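Local coordinates for multicopper oxidase (Arthrobacter sp. FB24, PDB 3GDC), which probably oxidises phenolic substrates and passes the electrons through bound copper ions to dioxygen, as two-domain laccases do, at residues D30-R35 against E120-P125; T89-G94 against T99-P104; L130-Q135 against P140-G145. One frame throughout, in Å; residues are numbered along the deposited sequence.

Contact 1 of 3, residues D30-R35 against E120-P125; sequences DGRTLR and EFDATP
At the rim of the N-terminal cupredoxin-like domain, one salt bridge joins the turn that leads into strand 33-49 to the end of strand 116-122. Arg32 NH1 donates to Asp122 OD1 at 3.0 Å, and the bond is nearly straight, 166° at the hydrogen. The carboxylate oxygen lies at the edge of the guanidinium, close to its plane. The carboxylate is turned almost at a right angle to that plane, 87°, and Arg32 meets OD1 from above the carboxylate plane. This is therefore a single-oxygen salt bridge, not a two-pronged one. The Arg32 chain bends at chi3 (-61°), which carries the guanidinium over toward Asp122. Asp30 takes hold of the same group from its own segment. Its OD2 receives Arg32 NE at 3.2 Å through the syn lone pair, again in the guanidinium plane. Its OD1 accepts the backbone N of Arg32 at 3.1 Å and so forms an Asx turn. Gly31 lies within that turn with positive phi. NH1 also donates to the carbonyl O of Gly73, just before strand 75-82, which pairs with both strands. Arg32 and Asp122 are both partly exposed, so water probably weakens the attraction. The positive charge of Arg32 is probably shared between the carboxylates of Asp30 and Asp122, and bonds to NE and NH1 should restrict rotation of the guanidinium.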
ATOM      1  N   ASP A  30      -7.941  -0.280 -43.052  1.00 36.68           N
ATOM      2  CA  ASP A  30      -7.896   0.943 -42.218  1.00 36.56           C
ATOM      3  C   ASP A  30      -6.452   1.220 -41.766  1.00 35.78           C
ATOM      4  O   ASP A  30      -6.163   2.260 -41.171  1.00 35.92           O
ATOM      5  CB  ASP A  30      -8.937   0.982 -41.061  1.00 37.16           C
ATOM      6  CG  ASP A  30      -8.500   0.226 -39.790  1.00 38.90           C
ATOM      7  OD1 ASP A  30      -7.642  -0.679 -39.850  1.00 40.29           O
ATOM      8  OD2 ASP A  30      -9.063   0.535 -38.710  1.00 41.29           O
ATOM      9  N   GLY A  31      -5.561   0.274 -42.072  1.00 34.57           N
ATOM     10  CA  GLY A  31      -4.127   0.415 -41.814  1.00 33.12           C
ATOM     11  C   GLY A  31      -3.652  -0.196 -40.501  1.00 31.98           C
ATOM     12  O   GLY A  31      -2.453  -0.455 -40.325  1.00 32.00           O
ATOM     13  N   ARG A  32      -4.587  -0.423 -39.582  1.00 30.90           N
ATOM     14  CA  ARG A  32      -4.268  -0.987 -38.263  1.00 29.62           C
ATOM     15  C   ARG A  32      -3.779  -2.432 -38.317  1.00 28.22           C
ATOM     16  O   ARG A  32      -4.093  -3.180 -39.242  1.00 27.75           O
ATOM     17  CB  ARG A  32      -5.477  -0.919 -37.329  1.00 30.16           C
ATOM     18  CG  ARG A  32      -5.852   0.474 -36.852  1.00 31.79           C
ATOM     19  CD  ARG A  32      -6.729   0.381 -35.610  1.00 34.42           C
ATOM     20  NE  ARG A  32      -7.986  -0.325 -35.866  1.00 36.09           N
ATOM     21  CZ  ARG A  32      -8.619  -1.090 -34.981  1.00 36.46           C
ATOM     22  NH1 ARG A  32      -8.116  -1.275 -33.763  1.00 36.46           N
ATOM     23  NH2 ARG A  32      -9.758  -1.686 -35.316  1.00 35.83           N
ATOM     24  N   THR A  33      -3.038  -2.816 -37.280  1.00 26.30           N
ATOM     25  CA  THR A  33      -2.564  -4.180 -37.111  1.00 24.83           C
ATOM     26  C   THR A  33      -3.615  -5.022 -36.390  1.00 24.13           C
ATOM     27  O   THR A  33      -4.198  -4.587 -35.387  1.00 23.71           O
ATOM     28  CB  THR A  33      -1.245  -4.190 -36.308  1.00 24.87           C
ATOM     29  OG1 THR A  33      -0.232  -3.518 -37.064  1.00 24.72           O
ATOM     30  CG2 THR A  33      -0.781  -5.603 -36.001  1.00 24.53           C
ATOM     31  N   LEU A  34      -3.878  -6.203 -36.939  1.00 22.88           N
ATOM     32  CA  LEU A  34      -4.674  -7.221 -36.267  1.00 22.54           C
ATOM     33  C   LEU A  34      -3.713  -8.241 -35.671  1.00 21.36           C
ATOM     34  O   LEU A  34      -2.956  -8.891 -36.391  1.00 21.17           O
ATOM     35  CB  LEU A  34      -5.640  -7.900 -37.244  1.00 22.68           C
ATOM     36  CG  LEU A  34      -6.461  -9.075 -36.690  1.00 23.37           C
ATOM     37  CD1 LEU A  34      -7.447  -8.625 -35.602  1.00 24.43           C
ATOM     38  CD2 LEU A  34      -7.201  -9.799 -37.808  1.00 23.53           C
ATOM     39  N   ARG A  35      -3.745  -8.379 -34.348  1.00 20.44           N
ATOM     40  CA  ARG A  35      -2.777  -9.212 -33.649  1.00 19.54           C
ATOM     41  C   ARG A  35      -3.528 -10.336 -32.944  1.00 18.68           C
ATOM     42  O   ARG A  35      -4.500 -10.075 -32.239  1.00 18.89           O
ATOM     43  CB  ARG A  35      -2.011  -8.340 -32.646  1.00 19.96           C
ATOM     44  CG  ARG A  35      -0.757  -8.943 -32.101  1.00 20.64           C
ATOM     45  CD  ARG A  35      -0.069  -7.960 -31.141  1.00 18.81           C
ATOM     46  NE  ARG A  35       0.390  -6.734 -31.794  1.00 19.09           N
ATOM     47  CZ  ARG A  35       1.546  -6.598 -32.445  1.00 19.38           C
ATOM     48  NH1 ARG A  35       2.400  -7.608 -32.536  1.00 20.78           N
ATOM     49  NH2 ARG A  35       1.854  -5.428 -33.000  1.00 19.36           N
ATOM     50  N   GLU A 120     -12.121 -10.486 -28.145  1.00 19.90           N
ATOM     51  CA  GLU A 120     -11.766  -9.424 -29.083  1.00 21.64           C
ATOM     52  C   GLU A 120     -11.906  -8.058 -28.426  1.00 20.99           C
ATOM     53  O   GLU A 120     -12.917  -7.773 -27.789  1.00 20.83           O
ATOM     54  CB  GLU A 120     -12.672  -9.482 -30.323  1.00 21.81           C
ATOM     55  CG  GLU A 120     -12.788 -10.868 -30.955  1.00 24.29           C
ATOM     56  CD  GLU A 120     -13.614 -10.876 -32.234  1.00 25.71           C
ATOM     57  OE1 GLU A 120     -13.928  -9.780 -32.763  1.00 30.71           O
ATOM     58  OE2 GLU A 120     -13.938 -11.988 -32.718  1.00 31.46           O
ATOM     59  N   PHE A 121     -10.879  -7.228 -28.582  1.00 20.40           N
ATOM     60  CA  PHE A 121     -10.871  -5.854 -28.099  1.00 20.39           C
ATOM     61  C   PHE A 121      -9.686  -5.115 -28.705  1.00 20.12           C
ATOM     62  O   PHE A 121      -8.826  -5.715 -29.349  1.00 19.79           O
ATOM     63  CB  PHE A 121     -10.830  -5.784 -26.554  1.00 20.67           C
ATOM     64  CG  PHE A 121      -9.906  -6.792 -25.922  1.00 21.23           C
ATOM     65  CD1 PHE A 121      -8.527  -6.599 -25.923  1.00 22.37           C
ATOM     66  CD2 PHE A 121     -10.418  -7.932 -25.330  1.00 22.43           C
ATOM     67  CE1 PHE A 121      -7.673  -7.537 -25.334  1.00 21.96           C
ATOM     68  CE2 PHE A 121      -9.569  -8.880 -24.752  1.00 22.88           C
ATOM     69  CZ  PHE A 121      -8.197  -8.674 -24.761  1.00 21.66           C
ATOM     70  N   ASP A 122      -9.647  -3.805 -28.504  1.00 20.38           N
ATOM     71  CA  ASP A 122      -8.510  -3.015 -28.940  1.00 20.77           C
ATOM     72  C   ASP A 122      -7.476  -2.928 -27.818  1.00 20.39           C
ATOM     73  O   ASP A 122      -7.822  -3.070 -26.649  1.00 20.92           O
ATOM     74  CB  ASP A 122      -8.961  -1.633 -29.388  1.00 21.46           C
ATOM     75  CG  ASP A 122      -9.774  -1.679 -30.683  1.00 24.25           C
ATOM     76  OD1 ASP A 122      -9.551  -2.600 -31.497  1.00 26.74           O
ATOM     77  OD2 ASP A 122     -10.628  -0.792 -30.884  1.00 28.80           O
ATOM     78  N   ALA A 123      -6.214  -2.733 -28.181  1.00 19.70           N
ATOM     79  CA  ALA A 123      -5.140  -2.607 -27.188  1.00 19.42           C
ATOM     80  C   ALA A 123      -5.196  -1.199 -26.588  1.00 19.54           C
ATOM     81  O   ALA A 123      -4.594  -0.255 -27.114  1.00 19.51           O
ATOM     82  CB  ALA A 123      -3.776  -2.891 -27.823  1.00 19.41           C
ATOM     83  N   THR A 124      -5.965  -1.059 -25.511  1.00 19.53           N
ATOM     84  CA  THR A 124      -6.164   0.234 -24.856  1.00 20.33           C
ATOM     85  C   THR A 124      -6.470   0.038 -23.372  1.00 19.60           C
ATOM     86  O   THR A 124      -7.091  -0.960 -23.010  1.00 19.90           O
ATOM     87  CB  THR A 124      -7.379   1.003 -25.428  1.00 21.03           C
ATOM     88  OG1 THR A 124      -7.653   0.577 -26.764  1.00 25.89           O
ATOM     89  CG2 THR A 124      -7.105   2.489 -25.404  1.00 19.43           C
ATOM     90  N   PRO A 125      -6.026   0.973 -22.506  1.00 19.12           N
ATOM     91  CA  PRO A 125      -5.094   2.069 -22.767  1.00 18.83           C
ATOM     92  C   PRO A 125      -3.683   1.518 -22.825  1.00 18.51           C
ATOM     93  O   PRO A 125      -3.468   0.353 -22.471  1.00 18.50           O
ATOM     94  CB  PRO A 125      -5.261   2.966 -21.533  1.00 18.89           C
ATOM     95  CG  PRO A 125      -5.612   1.994 -20.443  1.00 19.11           C
ATOM     96  CD  PRO A 125      -6.501   0.987 -21.111  1.00 19.04           C
TER

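Contact 2 of 3, residues T89-G94 against T99-P104; sequences TIHFHG and TMDGTP. With CU (copper (II) ion), chain E.
His91 ND1 donates to the carbonyl O of Asp101 at 2.7 Å. The oxygen lies at the edge of the imidazole, near its plane, and the donor sits in the carbonyl plane. The bond is fairly straight, 159° at the hydrogen. With CG anti to the backbone N (chi1 170°), the His91 ring runs alongside the Asp101 side chain, and ring and carboxylate planes stand 84° apart. Thr89 adds a second bond, from OG1 to Gly102 O at 2.8 Å. Gly102 has positive phi, and its CA comes within 3.4 Å of Ile90 O in a CH-O contact. The close approach brings the two backbones together there. One water joins the two backbones: it donates to Ile90 O and Met100 O and accepts from Phe92 N. Further out, Thr103 OG1 donates to Asp101 OD2 at 2.7 Å. The same OD2 is hydrogen-bonded to His224 of the second subunit, and OD1 to His96. With ND1 engaged by Asp101, His91 turns NE2 to a copper ion that His222 of the second subunit also binds. His93 NE2 binds a different copper at 2.0 Å, together with His132 and His271 of the second subunit. The His91-Phe92-His93 run is the His-X-His motif of multicopper oxidases, here at a copper cluster between subunits, as in trimeric two-domain laccases.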
ATOM      1  N   THR A  89     -12.208 -19.034 -17.707  1.00 16.30           N
ATOM      2  CA  THR A  89     -12.367 -17.884 -18.585  1.00 16.63           C
ATOM      3  C   THR A  89     -11.003 -17.190 -18.744  1.00 16.46           C
ATOM      4  O   THR A  89      -9.992 -17.615 -18.147  1.00 16.33           O
ATOM      5  CB  THR A  89     -13.390 -16.842 -18.020  1.00 16.60           C
ATOM      6  OG1 THR A  89     -12.816 -16.167 -16.903  1.00 17.35           O
ATOM      7  CG2 THR A  89     -14.712 -17.487 -17.599  1.00 16.82           C
ATOM      8  N   ILE A  90     -10.972 -16.134 -19.546  1.00 16.21           N
ATOM      9  CA  ILE A  90      -9.894 -15.157 -19.452  1.00 15.87           C
ATOM     10  C   ILE A  90     -10.517 -13.793 -19.244  1.00 16.43           C
ATOM     11  O   ILE A  90     -11.290 -13.299 -20.088  1.00 15.93           O
ATOM     12  CB  ILE A  90      -8.966 -15.083 -20.694  1.00 16.08           C
ATOM     13  CG1 ILE A  90      -8.484 -16.470 -21.141  1.00 16.12           C
ATOM     14  CG2 ILE A  90      -7.781 -14.132 -20.408  1.00 15.57           C
ATOM     15  CD1 ILE A  90      -7.619 -16.448 -22.424  1.00 15.59           C
ATOM     16  N   HIS A  91     -10.172 -13.188 -18.113  1.00 16.04           N
ATOM     17  CA  HIS A  91     -10.537 -11.826 -17.828  1.00 16.53           C
ATOM     18  C   HIS A  91      -9.315 -10.924 -18.000  1.00 16.52           C
ATOM     19  O   HIS A  91      -8.294 -11.096 -17.318  1.00 15.49           O
ATOM     20  CB  HIS A  91     -11.081 -11.710 -16.404  1.00 16.32           C
ATOM     21  CG  HIS A  91     -11.250 -10.301 -15.964  1.00 17.21           C
ATOM     22  ND1 HIS A  91     -12.166  -9.450 -16.544  1.00 16.33           N
ATOM     23  CD2 HIS A  91     -10.584  -9.571 -15.041  1.00 17.91           C
ATOM     24  CE1 HIS A  91     -12.078  -8.262 -15.975  1.00 19.09           C
ATOM     25  NE2 HIS A  91     -11.120  -8.307 -15.066  1.00 19.80           N
ATOM     26  N   PHE A  92      -9.411  -9.964 -18.909  1.00 16.64           N
ATOM     27  CA  PHE A  92      -8.312  -9.041 -19.148  1.00 17.59           C
ATOM     28  C   PHE A  92      -8.456  -7.761 -18.329  1.00 18.39           C
ATOM     29  O   PHE A  92      -9.567  -7.265 -18.129  1.00 18.27           O
ATOM     30  CB  PHE A  92      -8.233  -8.671 -20.638  1.00 18.05           C
ATOM     31  CG  PHE A  92      -7.553  -9.701 -21.475  1.00 18.58           C
ATOM     32  CD1 PHE A  92      -6.198  -9.573 -21.792  1.00 20.72           C
ATOM     33  CD2 PHE A  92      -8.256 -10.804 -21.948  1.00 19.34           C
ATOM     34  CE1 PHE A  92      -5.556 -10.531 -22.574  1.00 19.38           C
ATOM     35  CE2 PHE A  92      -7.612 -11.775 -22.731  1.00 21.16           C
ATOM     36  CZ  PHE A  92      -6.264 -11.632 -23.034  1.00 20.31           C
ATOM     37  N   HIS A  93      -7.328  -7.230 -17.868  1.00 18.64           N
ATOM     38  CA  HIS A  93      -7.276  -5.875 -17.343  1.00 19.62           C
ATOM     39  C   HIS A  93      -6.996  -4.988 -18.543  1.00 20.64           C
ATOM     40  O   HIS A  93      -5.934  -5.062 -19.151  1.00 22.84           O
ATOM     41  CB  HIS A  93      -6.183  -5.729 -16.277  1.00 19.60           C
ATOM     42  CG  HIS A  93      -6.568  -6.272 -14.936  1.00 19.14           C
ATOM     43  ND1 HIS A  93      -6.540  -5.503 -13.793  1.00 19.71           N
ATOM     44  CD2 HIS A  93      -6.999  -7.499 -14.554  1.00 19.26           C
ATOM     45  CE1 HIS A  93      -6.917  -6.235 -12.762  1.00 20.29           C
ATOM     46  NE2 HIS A  93      -7.209  -7.450 -13.197  1.00 19.51           N
ATOM     47  N   GLY A  94      -7.982  -4.191 -18.923  1.00 20.66           N
ATOM     48  CA  GLY A  94      -7.882  -3.366 -20.120  1.00 20.12           C
ATOM     49  C   GLY A  94      -9.295  -2.947 -20.469  1.00 19.93           C
ATOM     50  O   GLY A  94     -10.241  -3.417 -19.846  1.00 20.43           O
ATOM     51  N   THR A  99     -19.404  -8.161 -22.853  1.00 20.12           N
ATOM     52  CA  THR A  99     -19.434  -9.536 -23.351  1.00 20.12           C
ATOM     53  C   THR A  99     -18.041 -10.124 -23.596  1.00 19.54           C
ATOM     54  O   THR A  99     -17.906 -11.321 -23.870  1.00 19.60           O
ATOM     55  CB  THR A  99     -20.195  -9.617 -24.691  1.00 20.23           C
ATOM     56  OG1 THR A  99     -19.682  -8.608 -25.563  1.00 21.08           O
ATOM     57  CG2 THR A  99     -21.700  -9.418 -24.479  1.00 21.50           C
ATOM     58  N   MET A 100     -17.018  -9.274 -23.526  1.00 19.40           N
ATOM     59  CA  MET A 100     -15.629  -9.702 -23.736  1.00 19.44           C
ATOM     60  C   MET A 100     -14.807  -9.702 -22.448  1.00 19.98           C
ATOM     61  O   MET A 100     -13.575  -9.782 -22.485  1.00 20.27           O
ATOM     62  CB  MET A 100     -14.961  -8.829 -24.803  1.00 19.59           C
ATOM     63  CG  MET A 100     -15.546  -9.035 -26.209  1.00 19.70           C
ATOM     64  SD  MET A 100     -15.273 -10.713 -26.765  1.00 20.24           S
ATOM     65  CE  MET A 100     -16.212 -10.738 -28.299  1.00 21.54           C
ATOM     66  N   ASP A 101     -15.507  -9.658 -21.321  1.00 19.59           N
ATOM     67  CA  ASP A 101     -14.883  -9.411 -20.022  1.00 20.20           C
ATOM     68  C   ASP A 101     -14.476 -10.702 -19.302  1.00 20.51           C
ATOM     69  O   ASP A 101     -13.771 -10.661 -18.285  1.00 20.90           O
ATOM     70  CB  ASP A 101     -15.871  -8.583 -19.180  1.00 19.95           C
ATOM     71  CG  ASP A 101     -15.338  -8.205 -17.823  1.00 20.71           C
ATOM     72  OD1 ASP A 101     -14.290  -7.536 -17.743  1.00 20.30           O
ATOM     73  OD2 ASP A 101     -16.004  -8.566 -16.832  1.00 25.10           O
ATOM     74  N   GLY A 102     -14.920 -11.846 -19.816  1.00 20.91           N
ATOM     75  CA  GLY A 102     -14.601 -13.147 -19.202  1.00 21.67           C
ATOM     76  C   GLY A 102     -15.226 -13.377 -17.835  1.00 22.00           C
ATOM     77  O   GLY A 102     -14.658 -14.059 -16.986  1.00 22.10           O
ATOM     78  N   THR A 103     -16.404 -12.805 -17.611  1.00 22.49           N
ATOM     79  CA  THR A 103     -17.094 -12.974 -16.335  1.00 23.26           C
ATOM     80  C   THR A 103     -18.259 -13.953 -16.487  1.00 23.09           C
ATOM     81  O   THR A 103     -19.119 -13.751 -17.336  1.00 23.36           O
ATOM     82  CB  THR A 103     -17.573 -11.609 -15.786  1.00 23.30           C
ATOM     83  OG1 THR A 103     -16.429 -10.810 -15.469  1.00 24.07           O
ATOM     84  CG2 THR A 103     -18.433 -11.779 -14.546  1.00 23.77           C
ATOM     85  N   PRO A 104     -18.281 -15.029 -15.679  1.00 23.38           N
ATOM     86  CA  PRO A 104     -19.433 -15.936 -15.746  1.00 23.77           C
ATOM     87  C   PRO A 104     -20.760 -15.189 -15.554  1.00 24.46           C
ATOM     88  O   PRO A 104     -20.858 -14.303 -14.698  1.00 23.76           O
ATOM     89  CB  PRO A 104     -19.181 -16.895 -14.582  1.00 23.95           C
ATOM     90  CG  PRO A 104     -17.685 -16.921 -14.469  1.00 23.10           C
ATOM     91  CD  PRO A 104     -17.282 -15.491 -14.700  1.00 23.43           C
TER
HETATM   92 CU    CU E 303      -7.745  -8.859 -11.834  0.60 22.02          CU
HETATM   93  O   HOH W   1     -11.577 -10.542 -20.801  1.00 18.58           O

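Contact 3 of 3, residues L130-Q135 against P140-G145; sequences LYHCHQ and PHIAKG. With CU (copper (II) ion), chain D; CU (copper (II) ion), chain E; CU (copper (II) ion), chain O.
Gln135 and His141 lie side by side and point the same way, with the aliphatic part of the glutamine over one face of the imidazole. Gln135 CB stands 3.7 Å from the ring centroid and only 15° off the normal, a CH-pi contact. With CG anti to the backbone N (chi1 -177°), Gln135 CG also lies by the ring, 3.5 Å from His141 CE1. The bend at chi2 (73°) turns the amide off, and its NE2 bonds to Ser110. Cys133 approaches the same ring obliquely. Its sulfur and the histidine nitrogen meet at a copper ion, which Cys133 SG and His141 ND1 each bind at 2.2 Å. His88 is the third protein ligand. The thiolate also accepts Gln135 N at 3.4 Å, in a nearly straight bond. Ile142, next on helix 138-143, points its end at the strand. Its CD1 reaches His132 ND1 at 3.5 Å, and its CG1 rests on Cys133 O. That carbonyl also receives His132 ND1 at 3.0 Å. The donor lies well above the carbonyl plane, while the oxygen is in the plane of the imidazole. His132 NE2 is thus presented to a second copper, and His134 NE2 to a third. His269 and His224 of the second subunit share that third ion. The His-Cys-His run is the classic link between the type 1 copper and the trinuclear cluster. Electrons probably pass from the cysteine sulfur through the backbone to the flanking histidines. The N-H bond to the thiolate would draw charge from the sulfur and may tune the potential of its copper.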
ATOM      1  N   LEU A 130      -2.539  -7.124 -17.258  1.00 13.59           N
ATOM      2  CA  LEU A 130      -2.517  -8.543 -16.946  1.00 13.75           C
ATOM      3  C   LEU A 130      -3.851  -9.157 -17.330  1.00 13.61           C
ATOM      4  O   LEU A 130      -4.808  -8.441 -17.668  1.00 14.19           O
ATOM      5  CB  LEU A 130      -2.217  -8.777 -15.449  1.00 13.71           C
ATOM      6  CG  LEU A 130      -3.236  -8.325 -14.384  1.00 13.90           C
ATOM      7  CD1 LEU A 130      -3.148  -9.240 -13.123  1.00 15.70           C
ATOM      8  CD2 LEU A 130      -3.075  -6.883 -13.995  1.00 16.79           C
ATOM      9  N   TYR A 131      -3.900 -10.482 -17.304  1.00 12.99           N
ATOM     10  CA  TYR A 131      -5.129 -11.227 -17.519  1.00 13.11           C
ATOM     11  C   TYR A 131      -5.123 -12.414 -16.558  1.00 13.51           C
ATOM     12  O   TYR A 131      -4.048 -12.865 -16.104  1.00 13.38           O
ATOM     13  CB  TYR A 131      -5.257 -11.680 -18.991  1.00 13.41           C
ATOM     14  CG  TYR A 131      -4.175 -12.639 -19.447  1.00 13.20           C
ATOM     15  CD1 TYR A 131      -4.337 -14.023 -19.299  1.00 14.78           C
ATOM     16  CD2 TYR A 131      -2.982 -12.164 -19.997  1.00 12.79           C
ATOM     17  CE1 TYR A 131      -3.337 -14.920 -19.707  1.00 13.92           C
ATOM     18  CE2 TYR A 131      -1.958 -13.052 -20.398  1.00 11.36           C
ATOM     19  CZ  TYR A 131      -2.156 -14.425 -20.250  1.00 14.66           C
ATOM     20  OH  TYR A 131      -1.177 -15.304 -20.627  1.00 13.47           O
ATOM     21  N   HIS A 132      -6.307 -12.901 -16.206  1.00 13.22           N
ATOM     22  CA  HIS A 132      -6.417 -14.086 -15.357  1.00 13.96           C
ATOM     23  C   HIS A 132      -7.797 -14.691 -15.453  1.00 14.24           C
ATOM     24  O   HIS A 132      -8.721 -14.067 -15.983  1.00 13.68           O
ATOM     25  CB  HIS A 132      -6.061 -13.756 -13.891  1.00 13.86           C
ATOM     26  CG  HIS A 132      -6.908 -12.682 -13.280  1.00 14.13           C
ATOM     27  ND1 HIS A 132      -8.176 -12.919 -12.794  1.00 13.81           N
ATOM     28  CD2 HIS A 132      -6.663 -11.367 -13.074  1.00 14.94           C
ATOM     29  CE1 HIS A 132      -8.681 -11.792 -12.324  1.00 15.53           C
ATOM     30  NE2 HIS A 132      -7.780 -10.837 -12.476  1.00 15.54           N
ATOM     31  N   CYS A 133      -7.949 -15.913 -14.961  1.00 15.00           N
ATOM     32  CA  CYS A 133      -9.252 -16.555 -14.996  1.00 15.95           C
ATOM     33  C   CYS A 133     -10.209 -15.875 -14.018  1.00 16.37           C
ATOM     34  O   CYS A 133      -9.791 -15.391 -12.957  1.00 17.03           O
ATOM     35  CB  CYS A 133      -9.127 -18.050 -14.680  1.00 15.48           C
ATOM     36  SG  CYS A 133     -10.717 -18.899 -14.683  1.00 16.90           S
ATOM     37  N   HIS A 134     -11.493 -15.830 -14.371  1.00 16.86           N
ATOM     38  CA  HIS A 134     -12.472 -15.214 -13.473  1.00 18.36           C
ATOM     39  C   HIS A 134     -13.621 -16.161 -13.078  1.00 19.13           C
ATOM     40  O   HIS A 134     -14.696 -15.720 -12.661  1.00 19.80           O
ATOM     41  CB  HIS A 134     -12.988 -13.897 -14.068  1.00 18.65           C
ATOM     42  CG  HIS A 134     -13.386 -12.889 -13.035  1.00 19.55           C
ATOM     43  ND1 HIS A 134     -14.469 -13.073 -12.204  1.00 22.31           N
ATOM     44  CD2 HIS A 134     -12.848 -11.693 -12.697  1.00 23.15           C
ATOM     45  CE1 HIS A 134     -14.583 -12.033 -11.398  1.00 22.63           C
ATOM     46  NE2 HIS A 134     -13.608 -11.183 -11.675  1.00 22.61           N
ATOM     47  N   GLN A 135     -13.387 -17.461 -13.216  1.00 19.74           N
ATOM     48  CA  GLN A 135     -14.327 -18.480 -12.762  1.00 20.85           C
ATOM     49  C   GLN A 135     -14.354 -18.553 -11.226  1.00 21.69           C
ATOM     50  O   GLN A 135     -13.315 -18.421 -10.562  1.00 21.41           O
ATOM     51  CB  GLN A 135     -13.948 -19.840 -13.361  1.00 20.54           C
ATOM     52  CG  GLN A 135     -14.897 -21.012 -13.031  1.00 21.60           C
ATOM     53  CD  GLN A 135     -16.227 -20.937 -13.770  1.00 23.07           C
ATOM     54  OE1 GLN A 135     -17.231 -21.513 -13.332  1.00 27.15           O
ATOM     55  NE2 GLN A 135     -16.238 -20.241 -14.890  1.00 21.58           N
ATOM     56  N   PRO A 140      -8.787 -20.251  -5.995  1.00 22.87           N
ATOM     57  CA  PRO A 140      -8.056 -21.310  -6.694  1.00 22.34           C
ATOM     58  C   PRO A 140      -7.905 -21.089  -8.197  1.00 21.67           C
ATOM     59  O   PRO A 140      -6.908 -21.499  -8.764  1.00 21.89           O
ATOM     60  CB  PRO A 140      -8.891 -22.568  -6.433  1.00 22.64           C
ATOM     61  CG  PRO A 140     -10.224 -22.087  -6.020  1.00 23.03           C
ATOM     62  CD  PRO A 140     -10.007 -20.771  -5.348  1.00 23.09           C
ATOM     63  N   HIS A 141      -8.878 -20.443  -8.834  1.00 20.79           N
ATOM     64  CA  HIS A 141      -8.798 -20.233 -10.284  1.00 20.23           C
ATOM     65  C   HIS A 141      -7.673 -19.281 -10.687  1.00 20.29           C
ATOM     66  O   HIS A 141      -7.072 -19.462 -11.741  1.00 21.62           O
ATOM     67  CB  HIS A 141     -10.157 -19.842 -10.869  1.00 19.91           C
ATOM     68  CG  HIS A 141     -11.074 -21.011 -11.048  1.00 18.73           C
ATOM     69  ND1 HIS A 141     -11.120 -21.748 -12.212  1.00 18.71           N
ATOM     70  CD2 HIS A 141     -11.944 -21.601 -10.194  1.00 17.51           C
ATOM     71  CE1 HIS A 141     -11.998 -22.727 -12.077  1.00 19.41           C
ATOM     72  NE2 HIS A 141     -12.508 -22.663 -10.858  1.00 18.58           N
ATOM     73  N   ILE A 142      -7.355 -18.314  -9.834  1.00 19.94           N
ATOM     74  CA  ILE A 142      -6.172 -17.474 -10.061  1.00 19.12           C
ATOM     75  C   ILE A 142      -4.930 -18.182  -9.488  1.00 18.37           C
ATOM     76  O   ILE A 142      -3.909 -18.324 -10.174  1.00 17.56           O
ATOM     77  CB  ILE A 142      -6.330 -16.052  -9.465  1.00 19.27           C
ATOM     78  CG1 ILE A 142      -7.518 -15.318 -10.116  1.00 20.27           C
ATOM     79  CG2 ILE A 142      -5.050 -15.219  -9.670  1.00 20.40           C
ATOM     80  CD1 ILE A 142      -7.881 -13.994  -9.434  1.00 20.83           C
ATOM     81  N   ALA A 143      -5.034 -18.646  -8.246  1.00 17.28           N
ATOM     82  CA  ALA A 143      -3.872 -19.199  -7.524  1.00 16.94           C
ATOM     83  C   ALA A 143      -3.282 -20.472  -8.143  1.00 16.73           C
ATOM     84  O   ALA A 143      -2.075 -20.734  -8.010  1.00 16.97           O
ATOM     85  CB  ALA A 143      -4.223 -19.438  -6.053  1.00 16.79           C
ATOM     86  N   LYS A 144      -4.114 -21.256  -8.823  1.00 16.33           N
ATOM     87  CA  LYS A 144      -3.629 -22.471  -9.478  1.00 16.54           C
ATOM     88  C   LYS A 144      -2.771 -22.216 -10.715  1.00 15.37           C
ATOM     89  O   LYS A 144      -2.143 -23.134 -11.232  1.00 15.64           O
ATOM     90  CB  LYS A 144      -4.769 -23.458  -9.775  1.00 17.45           C
ATOM     91  CG  LYS A 144      -5.453 -24.009  -8.521  1.00 20.20           C
ATOM     92  CD  LYS A 144      -4.921 -25.361  -8.112  1.00 25.83           C
ATOM     93  CE  LYS A 144      -5.509 -26.469  -8.965  1.00 25.91           C
ATOM     94  NZ  LYS A 144      -4.982 -27.802  -8.550  1.00 28.88           N
ATOM     95  N   GLY A 145      -2.725 -20.971 -11.189  1.00 14.55           N
ATOM     96  CA  GLY A 145      -1.745 -20.596 -12.187  1.00 13.89           C
ATOM     97  C   GLY A 145      -2.270 -19.823 -13.384  1.00 13.00           C
ATOM     98  O   GLY A 145      -1.486 -19.439 -14.254  1.00 13.17           O
TER
HETATM   99 CU    CU D 301     -10.468 -20.994 -14.124  1.00 24.54          CU
HETATM  100 CU    CU E 303      -7.745  -8.859 -11.834  0.60 22.02          CU
HETATM  101 CU    CU O 304     -13.360  -9.372 -11.068  0.50 24.25          CU

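In the fold
From the N terminus, residues 30-35 open the longest loop, which contact 1 closes at 120-125. It tethers the start of strand 33-49 to the end of strand 116-122, both of which pair with strand 75-82. Contact 2 lies within this loop and closes a short one of its own between 89-94 and 99-104. Contact 3 follows in series, joining strand 127-132 to helix 138-143. Contacts 1 and 2 meet where Phe121 packs against Phe92. Contacts 2 and 3 are tied by backbone bonds between strands 91-92 and 127-132, and both supply ligands to one copper. Contact 1 stands apart from contact 3, about 25 Å between centres.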